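Local coordinates for protein carbohydrate kinase, FGGY (Rhodospirillum rubrum, PDB 3IFR) that probably phosphorylates D-xylulose at the expense of ATP, as a sugar kinase of the FGGY family, at residues 7-11 / 74-79; 53-57 / 166-171; 60-64 / 230-234. One frame throughout, in Å; residues are numbered along the deposited sequence.

Contact 1. Residues 7-11 / 74-79; sequences RQVIG and DWRPGG
The side-chain amide of Q8 makes two hydrogen bonds to the loop that leads into strand 77-84, one as donor and one as acceptor. Q8 NE2 donates to D74 O at 2.8 Å, and Q8 OE1 accepts from R76 N at 2.7 Å. The amide thus meets the backbone on both sides of W75, much as a neighbouring strand would. Q8 is extended (chi1 m, chi2 t), and its CA-to-CB bond points toward 74-79. Two backbone bonds continue the pairing: G78 N to Q8 O at 2.8 Å, bent to 139°, and I10 N to G79 O at 3.0 Å, nearly straight. The backbone of 8-11 is extended throughout. The two strands run in the same general sense but splay, with axes 64° apart and 4.5 Å at closest approach. The nearest CA atoms are Q8 CA and P77 CA, 4.7 Å apart. P77 has no amide hydrogen to offer, so its N lies 3.4 Å from Q8 OE1 without a bond. R76 lays a face of its guanidinium over Q8 NE2, and R76 NH1 forms a salt bridge with D74 OD2 at 3.0 Å. Further out, I10 (chi1 m, chi2 t) brings CD1 to 3.9 Å from W75 CH2 and 4.0 Å from P77 CB. L63 and L66 of helix 52-70 also pack on I10. This is the start of a parallel strand pair in the central sheet of the N-terminal, actin-like ATPase domain. Q8 thus uses both ends of its buried amide to extend the pairing one step before P77, which lacks an N-H.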
loop_
_atom_site.group_PDB
_atom_site.type_symbol
_atom_site.label_atom_id
_atom_site.label_comp_id
_atom_site.label_asym_id
_atom_site.label_seq_id
_atom_site.Cartn_x
_atom_site.Cartn_y
_atom_site.Cartn_z
ATOM N N ARG A 7 3.259 -20.175 21.236
ATOM C CA ARG A 7 2.055 -19.319 21.163
ATOM C C ARG A 7 1.729 -18.876 19.711
ATOM O O ARG A 7 2.582 -18.342 18.993
ATOM C CB ARG A 7 2.123 -18.128 22.153
ATOM C CG ARG A 7 1.036 -17.060 21.967
ATOM C CD ARG A 7 0.848 -16.062 23.174
ATOM N NE ARG A 7 1.774 -14.903 23.158
ATOM C CZ ARG A 7 1.598 -13.768 22.453
ATOM N NH1 ARG A 7 0.524 -13.581 21.670
ATOM N NH2 ARG A 7 2.506 -12.799 22.530
ATOM N N GLN A 8 0.485 -19.100 19.303
ATOM C CA GLN A 8 0.107 -19.126 17.905
ATOM C C GLN A 8 -0.875 -18.033 17.481
ATOM O O GLN A 8 -1.733 -17.606 18.249
ATOM C CB GLN A 8 -0.506 -20.489 17.604
ATOM C CG GLN A 8 0.490 -21.557 17.221
ATOM C CD GLN A 8 -0.178 -22.696 16.530
ATOM O OE1 GLN A 8 -1.406 -22.721 16.403
ATOM N NE2 GLN A 8 0.603 -23.643 16.077
ATOM N N VAL A 9 -0.775 -17.630 16.222
ATOM C CA VAL A 9 -1.436 -16.416 15.779
ATOM C C VAL A 9 -1.698 -16.491 14.269
ATOM O O VAL A 9 -0.937 -17.115 13.549
ATOM C CB VAL A 9 -0.569 -15.189 16.253
ATOM C CG1 VAL A 9 0.134 -14.480 15.115
ATOM C CG2 VAL A 9 -1.371 -14.261 17.104
ATOM N N ILE A 10 -2.784 -15.891 13.784
ATOM C CA ILE A 10 -3.100 -15.950 12.345
ATOM C C ILE A 10 -3.237 -14.584 11.694
ATOM O O ILE A 10 -3.898 -13.706 12.235
ATOM C CB ILE A 10 -4.421 -16.692 12.090
ATOM C CG1 ILE A 10 -4.293 -18.193 12.355
ATOM C CG2 ILE A 10 -4.970 -16.446 10.663
ATOM C CD1 ILE A 10 -5.626 -18.863 12.296
ATOM N N GLY A 11 -2.642 -14.424 10.517
ATOM C CA GLY A 11 -2.965 -13.286 9.670
ATOM C C GLY A 11 -3.667 -13.719 8.387
ATOM O O GLY A 11 -3.296 -14.718 7.744
ATOM N N ASP A 74 -0.953 -29.451 16.065
ATOM C CA ASP A 74 -0.190 -28.196 16.035
ATOM C C ASP A 74 -1.101 -26.990 15.717
ATOM O O ASP A 74 -0.650 -25.977 15.141
ATOM C CB ASP A 74 0.988 -28.274 15.062
ATOM C CG ASP A 74 1.996 -27.141 15.266
ATOM O OD1 ASP A 74 2.527 -26.623 14.242
ATOM O OD2 ASP A 74 2.269 -26.757 16.445
ATOM N N TRP A 75 -2.379 -27.124 16.103
ATOM C CA TRP A 75 -3.391 -26.101 15.911
ATOM C C TRP A 75 -3.757 -25.460 17.266
ATOM O O TRP A 75 -4.503 -26.033 18.039
ATOM C CB TRP A 75 -4.637 -26.755 15.292
ATOM C CG TRP A 75 -5.794 -25.835 14.947
ATOM C CD1 TRP A 75 -7.070 -25.859 15.482
ATOM C CD2 TRP A 75 -5.801 -24.786 13.963
ATOM N NE1 TRP A 75 -7.850 -24.887 14.889
ATOM C CE2 TRP A 75 -7.096 -24.221 13.956
ATOM C CE3 TRP A 75 -4.844 -24.278 13.087
ATOM C CZ2 TRP A 75 -7.439 -23.170 13.108
ATOM C CZ3 TRP A 75 -5.193 -23.229 12.259
ATOM C CH2 TRP A 75 -6.467 -22.691 12.273
ATOM N N ARG A 76 -3.244 -24.280 17.571
ATOM C CA ARG A 76 -3.673 -23.620 18.810
ATOM C C ARG A 76 -3.676 -22.097 18.631
ATOM O O ARG A 76 -3.004 -21.392 19.361
ATOM C CB ARG A 76 -2.778 -24.058 19.987
ATOM C CG ARG A 76 -1.295 -24.049 19.629
ATOM C CD ARG A 76 -0.285 -24.570 20.713
ATOM N NE ARG A 76 0.853 -25.211 20.040
ATOM C CZ ARG A 76 1.897 -24.554 19.531
ATOM N NH1 ARG A 76 2.869 -25.205 18.906
ATOM N NH2 ARG A 76 1.981 -23.233 19.653
ATOM N N PRO A 77 -4.417 -21.593 17.621
ATOM C CA PRO A 77 -4.432 -20.161 17.321
ATOM C C PRO A 77 -5.056 -19.357 18.455
ATOM O O PRO A 77 -6.086 -19.765 18.987
ATOM C CB PRO A 77 -5.313 -20.094 16.063
ATOM C CG PRO A 77 -6.084 -21.357 16.095
ATOM C CD PRO A 77 -5.100 -22.341 16.556
ATOM N N GLY A 78 -4.448 -18.219 18.786
ATOM C CA GLY A 78 -4.816 -17.458 19.966
ATOM C C GLY A 78 -5.364 -16.081 19.636
ATOM O O GLY A 78 -5.854 -15.377 20.516
ATOM N N GLY A 79 -5.271 -15.702 18.369
ATOM C CA GLY A 79 -5.888 -14.487 17.878
ATOM C C GLY A 79 -5.769 -14.401 16.368
ATOM O O GLY A 79 -4.938 -15.081 15.773
#

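Contact 2. Residues 53-57 / 166-171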
loop_
_atom_site.group_PDB
_atom_site.type_symbol
_atom_site.label_atom_id
_atom_site.label_comp_id
_atom_site.label_asym_id
_atom_site.label_seq_id
_atom_site.Cartn_x
_atom_site.Cartn_y
_atom_site.Cartn_z
ATOM N N ALA A 53 -18.562 -11.890 -1.671
ATOM C CA ALA A 53 -18.865 -13.266 -1.322
ATOM C C ALA A 53 -17.704 -14.183 -1.682
ATOM O O ALA A 53 -17.507 -15.208 -1.046
ATOM C CB ALA A 53 -20.164 -13.738 -2.000
ATOM N N GLN A 54 -16.943 -13.833 -2.709
ATOM C CA GLN A 54 -15.719 -14.581 -2.980
ATOM C C GLN A 54 -14.609 -14.340 -1.899
ATOM O O GLN A 54 -13.897 -15.291 -1.498
ATOM C CB GLN A 54 -15.226 -14.284 -4.383
ATOM C CG GLN A 54 -14.247 -15.315 -4.940
ATOM C CD GLN A 54 -13.535 -14.771 -6.144
ATOM O OE1 GLN A 54 -13.325 -13.563 -6.243
ATOM N NE2 GLN A 54 -13.199 -15.636 -7.091
ATOM N N TRP A 55 -14.470 -13.097 -1.421
ATOM C CA TRP A 55 -13.546 -12.868 -0.311
ATOM C C TRP A 55 -13.900 -13.864 0.814
ATOM O O TRP A 55 -13.038 -14.570 1.336
ATOM C CB TRP A 55 -13.566 -11.436 0.240
ATOM C CG TRP A 55 -13.297 -10.318 -0.731
ATOM C CD1 TRP A 55 -12.537 -10.360 -1.872
ATOM C CD2 TRP A 55 -13.774 -8.962 -0.618
ATOM N NE1 TRP A 55 -12.559 -9.126 -2.497
ATOM C CE2 TRP A 55 -13.293 -8.256 -1.729
ATOM C CE3 TRP A 55 -14.573 -8.294 0.325
ATOM C CZ2 TRP A 55 -13.573 -6.906 -1.923
ATOM C CZ3 TRP A 55 -14.850 -6.972 0.133
ATOM C CH2 TRP A 55 -14.349 -6.281 -0.979
ATOM N N TRP A 56 -15.175 -13.936 1.155
ATOM C CA TRP A 56 -15.617 -14.700 2.323
ATOM C C TRP A 56 -15.429 -16.174 2.098
ATOM O O TRP A 56 -14.996 -16.906 2.979
ATOM C CB TRP A 56 -17.088 -14.408 2.634
ATOM C CG TRP A 56 -17.605 -15.223 3.757
ATOM C CD1 TRP A 56 -18.637 -16.105 3.703
ATOM C CD2 TRP A 56 -17.079 -15.304 5.097
ATOM N NE1 TRP A 56 -18.823 -16.693 4.930
ATOM C CE2 TRP A 56 -17.881 -16.229 5.805
ATOM C CE3 TRP A 56 -16.020 -14.677 5.772
ATOM C CZ2 TRP A 56 -17.680 -16.534 7.161
ATOM C CZ3 TRP A 56 -15.820 -14.987 7.134
ATOM C CH2 TRP A 56 -16.660 -15.908 7.810
ATOM N N ASP A 57 -15.762 -16.615 0.893
ATOM C CA ASP A 57 -15.502 -17.991 0.519
ATOM C C ASP A 57 -14.035 -18.320 0.478
ATOM O O ASP A 57 -13.626 -19.355 0.986
ATOM C CB ASP A 57 -16.136 -18.327 -0.810
ATOM C CG ASP A 57 -16.961 -19.549 -0.702
ATOM O OD1 ASP A 57 -16.528 -20.585 -1.256
ATOM O OD2 ASP A 57 -18.001 -19.456 0.020
ATOM N N TYR A 166 -15.602 -5.809 6.087
ATOM C CA TYR A 166 -16.724 -6.672 5.857
ATOM C C TYR A 166 -16.468 -8.093 6.403
ATOM O O TYR A 166 -17.306 -8.672 7.083
ATOM C CB TYR A 166 -17.084 -6.667 4.372
ATOM C CG TYR A 166 -18.138 -7.665 4.017
ATOM C CD1 TYR A 166 -19.415 -7.541 4.536
ATOM C CD2 TYR A 166 -17.853 -8.741 3.189
ATOM C CE1 TYR A 166 -20.397 -8.465 4.216
ATOM C CE2 TYR A 166 -18.808 -9.671 2.862
ATOM C CZ TYR A 166 -20.092 -9.519 3.358
ATOM O OH TYR A 166 -21.086 -10.415 3.051
ATOM N N ILE A 167 -15.289 -8.631 6.132
ATOM C CA ILE A 167 -14.915 -9.939 6.618
ATOM C C ILE A 167 -14.970 -9.962 8.135
ATOM O O ILE A 167 -15.613 -10.837 8.707
ATOM C CB ILE A 167 -13.507 -10.304 6.089
ATOM C CG1 ILE A 167 -13.513 -10.259 4.553
ATOM C CG2 ILE A 167 -13.059 -11.677 6.600
ATOM C CD1 ILE A 167 -14.430 -11.338 3.914
ATOM N N ASN A 168 -14.322 -9.000 8.806
ATOM C CA ASN A 168 -14.471 -8.887 10.272
ATOM C C ASN A 168 -15.936 -8.920 10.805
ATOM O O ASN A 168 -16.248 -9.580 11.820
ATOM C CB ASN A 168 -13.785 -7.626 10.777
ATOM C CG ASN A 168 -12.294 -7.776 10.886
ATOM O OD1 ASN A 168 -11.776 -8.876 11.184
ATOM N ND2 ASN A 168 -11.566 -6.648 10.676
HETATM N N MSE A 169 -16.833 -8.200 10.141
HETATM C CA MSE A 169 -18.254 -8.286 10.525
HETATM C C MSE A 169 -18.747 -9.729 10.450
HETATM O O MSE A 169 -19.271 -10.234 11.419
HETATM C CB MSE A 169 -19.139 -7.388 9.667
HETATM C CG MSE A 169 -18.614 -5.997 9.626
HETATM SE SE MSE A 169 -19.751 -4.809 8.545
HETATM C CE MSE A 169 -18.818 -3.039 8.794
ATOM N N LEU A 170 -18.530 -10.397 9.318
ATOM C CA LEU A 170 -18.881 -11.795 9.186
ATOM C C LEU A 170 -18.268 -12.690 10.288
ATOM O O LEU A 170 -18.851 -13.719 10.619
ATOM C CB LEU A 170 -18.450 -12.300 7.802
ATOM C CG LEU A 170 -19.541 -12.273 6.727
ATOM C CD1 LEU A 170 -20.465 -11.118 6.942
ATOM C CD2 LEU A 170 -18.966 -12.246 5.297
ATOM N N LEU A 171 -17.083 -12.330 10.811
ATOM C CA LEU A 171 -16.385 -13.137 11.849
ATOM C C LEU A 171 -16.924 -12.958 13.274
ATOM O O LEU A 171 -17.017 -13.927 14.037
ATOM C CB LEU A 171 -14.871 -12.845 11.901
ATOM C CG LEU A 171 -14.082 -13.234 10.677
ATOM C CD1 LEU A 171 -12.673 -12.680 10.687
ATOM C CD2 LEU A 171 -14.077 -14.749 10.554
#
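W56 gives up 110 Å² here, about twice as much as I167 or W55. With chi1 t, its indole reaches across to helix 163-172. L170 CD2 sits over one face of it, 3.8 Å from the centroid of the five-membered ring, a CH-pi contact. At the ring edge, W56 CZ3 meets L171 CD2 at 3.8 Å and W56 CE3 meets I167 CD1 at 4.1 Å. I167 fills the gap between the two tryptophans: its CD1 also lies 3.8 Å from W55 CB. W55 points toward the other helix, and its CE3 lies 4.4 Å from Y166 CD2. Its polar end turns to another partner, with NE1 hydrogen-bonded to E50. The interface itself is apolar. The axes of the two short segments come within 10.4 Å at closest approach and cross at -56°, a spacing that leaves room for the large aromatic side chains. L171 also touches V82 of strand 77-84. The arrangement is a helix-helix packing within the N-terminal, actin-like ATPase domain of an FGGY kinase.

Contact 3. Residues 60-64 / 230-234; sequences RAVLA and LTGLP
An arginine from the middle of one helix binds the carbonyl at the end of another. R60 NE donates to L230 O at 3.0 Å and 165°, the one hydrogen bond between the two segments. R60 (chi1 m, chi2 t) is mostly extended. The bend at chi3 (p) brings NE to L230 O and sets one face of the guanidinium against L230 CD2. R60 NE also comes within 3.3 Å of L230 CB. Segment 60-64 is regular helix, with A64 N bonded to R60 O at 3.1 Å. Segment 230-234 ends helix 225-231 at T231. G232 then leaves helical geometry with phi 88° and psi -22°. A side chain at G232 would jam against the carbonyl before it, so these angles call for glycine. L233 and P234 continue with polyproline-II angles. T231, chi1 p, accepts from L233 N through OG1 at 3.2 Å, an ST turn; T231 OG1 is also hydrogen-bonded to A227 O. The register sets R60 CA 4.5 Å from T231 CA, and A64 CA 5.2 Å from G232 CA. This close approach puts T231 O 3.8 Å from L63 CB. It also leaves A64 N 3.3 Å from T231 O, at an angle too poor for a bond. L63, chi1 m and chi2 t, points toward the turn, with CD1 3.5 Å from L233 CD2 and 4.0 Å from T231 CB. K67 NZ, one turn further along helix 52-70, hydrogen-bonds to G232 O. The turn thus sits against helix 52-70, while L63 and L233 both reach I10 of strand 8-14 and I80 of strand 77-84.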
loop_
_atom_site.group_PDB
_atom_site.type_symbol
_atom_site.label_atom_id
_atom_site.label_comp_id
_atom_site.label_asym_id
_atom_site.label_seq_id
_atom_site.Cartn_x
_atom_site.Cartn_y
_atom_site.Cartn_z
ATOM N N ARG A 60 -12.899 -18.521 4.288
ATOM C CA ARG A 60 -13.259 -19.799 4.864
ATOM C C ARG A 60 -12.347 -20.884 4.415
ATOM O O ARG A 60 -11.899 -21.657 5.230
ATOM C CB ARG A 60 -14.675 -20.180 4.410
ATOM C CG ARG A 60 -15.762 -19.417 5.138
ATOM C CD ARG A 60 -17.066 -19.697 4.516
ATOM N NE ARG A 60 -17.477 -21.059 4.840
ATOM C CZ ARG A 60 -18.310 -21.792 4.098
ATOM N NH1 ARG A 60 -18.810 -21.304 2.967
ATOM N NH2 ARG A 60 -18.610 -23.027 4.488
ATOM N N ALA A 61 -12.067 -20.957 3.118
ATOM C CA ALA A 61 -11.235 -22.050 2.563
ATOM C C ALA A 61 -9.807 -22.082 3.111
ATOM O O ALA A 61 -9.249 -23.141 3.461
ATOM C CB ALA A 61 -11.176 -21.948 1.045
ATOM N N VAL A 62 -9.214 -20.902 3.141
ATOM C CA VAL A 62 -7.824 -20.697 3.497
ATOM C C VAL A 62 -7.621 -20.859 5.018
ATOM O O VAL A 62 -6.643 -21.418 5.455
ATOM C CB VAL A 62 -7.499 -19.277 3.036
ATOM C CG1 VAL A 62 -7.107 -18.379 4.184
ATOM C CG2 VAL A 62 -6.586 -19.251 1.846
ATOM N N LEU A 63 -8.559 -20.389 5.833
ATOM C CA LEU A 63 -8.475 -20.634 7.282
ATOM C C LEU A 63 -8.615 -22.133 7.585
ATOM O O LEU A 63 -7.792 -22.698 8.267
ATOM C CB LEU A 63 -9.528 -19.820 8.075
ATOM C CG LEU A 63 -9.363 -18.306 7.965
ATOM C CD1 LEU A 63 -10.542 -17.498 8.574
ATOM C CD2 LEU A 63 -8.059 -17.923 8.611
ATOM N N ALA A 64 -9.668 -22.768 7.078
ATOM C CA ALA A 64 -9.796 -24.217 7.220
ATOM C C ALA A 64 -8.558 -24.982 6.701
ATOM O O ALA A 64 -8.088 -25.941 7.313
ATOM C CB ALA A 64 -11.013 -24.670 6.520
ATOM N N LEU A 230 -18.297 -22.080 9.809
ATOM C CA LEU A 230 -17.873 -21.889 8.446
ATOM C C LEU A 230 -16.370 -21.874 8.200
ATOM O O LEU A 230 -15.928 -22.226 7.095
ATOM C CB LEU A 230 -18.507 -20.600 7.923
ATOM C CG LEU A 230 -20.048 -20.570 8.037
ATOM C CD1 LEU A 230 -20.627 -19.155 7.999
ATOM C CD2 LEU A 230 -20.661 -21.406 6.943
ATOM N N THR A 231 -15.586 -21.445 9.205
ATOM C CA THR A 231 -14.136 -21.290 9.009
ATOM C C THR A 231 -13.210 -22.312 9.670
ATOM O O THR A 231 -12.045 -22.419 9.280
ATOM C CB THR A 231 -13.644 -19.901 9.424
ATOM O OG1 THR A 231 -13.767 -19.773 10.846
ATOM C CG2 THR A 231 -14.475 -18.812 8.737
ATOM N N GLY A 232 -13.702 -23.062 10.659
ATOM C CA GLY A 232 -12.826 -23.941 11.434
ATOM C C GLY A 232 -12.181 -23.255 12.641
ATOM O O GLY A 232 -11.736 -23.915 13.580
ATOM N N LEU A 233 -12.101 -21.926 12.616
ATOM C CA LEU A 233 -11.554 -21.175 13.763
ATOM C C LEU A 233 -12.257 -21.562 15.061
ATOM O O LEU A 233 -13.466 -21.835 15.085
ATOM C CB LEU A 233 -11.673 -19.660 13.539
ATOM C CG LEU A 233 -10.499 -18.902 12.884
ATOM C CD1 LEU A 233 -9.607 -19.790 12.071
ATOM C CD2 LEU A 233 -10.896 -17.636 12.048
ATOM N N PRO A 234 -11.499 -21.591 16.162
ATOM C CA PRO A 234 -12.121 -21.923 17.451
ATOM C C PRO A 234 -13.186 -20.904 17.789
ATOM O O PRO A 234 -13.033 -19.720 17.493
ATOM C CB PRO A 234 -10.957 -21.809 18.459
ATOM C CG PRO A 234 -9.718 -21.883 17.654
ATOM C CD PRO A 234 -10.062 -21.325 16.275
#

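In the fold
Helix 52-70 comes just before strand 77-84 in the chain, and it links the three contacts. Contacts 2 and 3 both use it, with centres 11 Å apart. W56 passes from one to the other: its CH2 lies 3.8 Å from T231 CG2, and its CZ2 lies 4.0 Å from L230 CD1. Contacts 3 and 1 are 13 Å apart between centres and meet in one apolar patch. There I10 CG2 is 4.0 Å from L63 CD2, W75 CZ2 is 4.1 Å from L233 CD1, and P77 CG is 4.0 Å from P234 CD. Contacts 1 and 2 do not touch; their nearest atoms are about 9 Å apart.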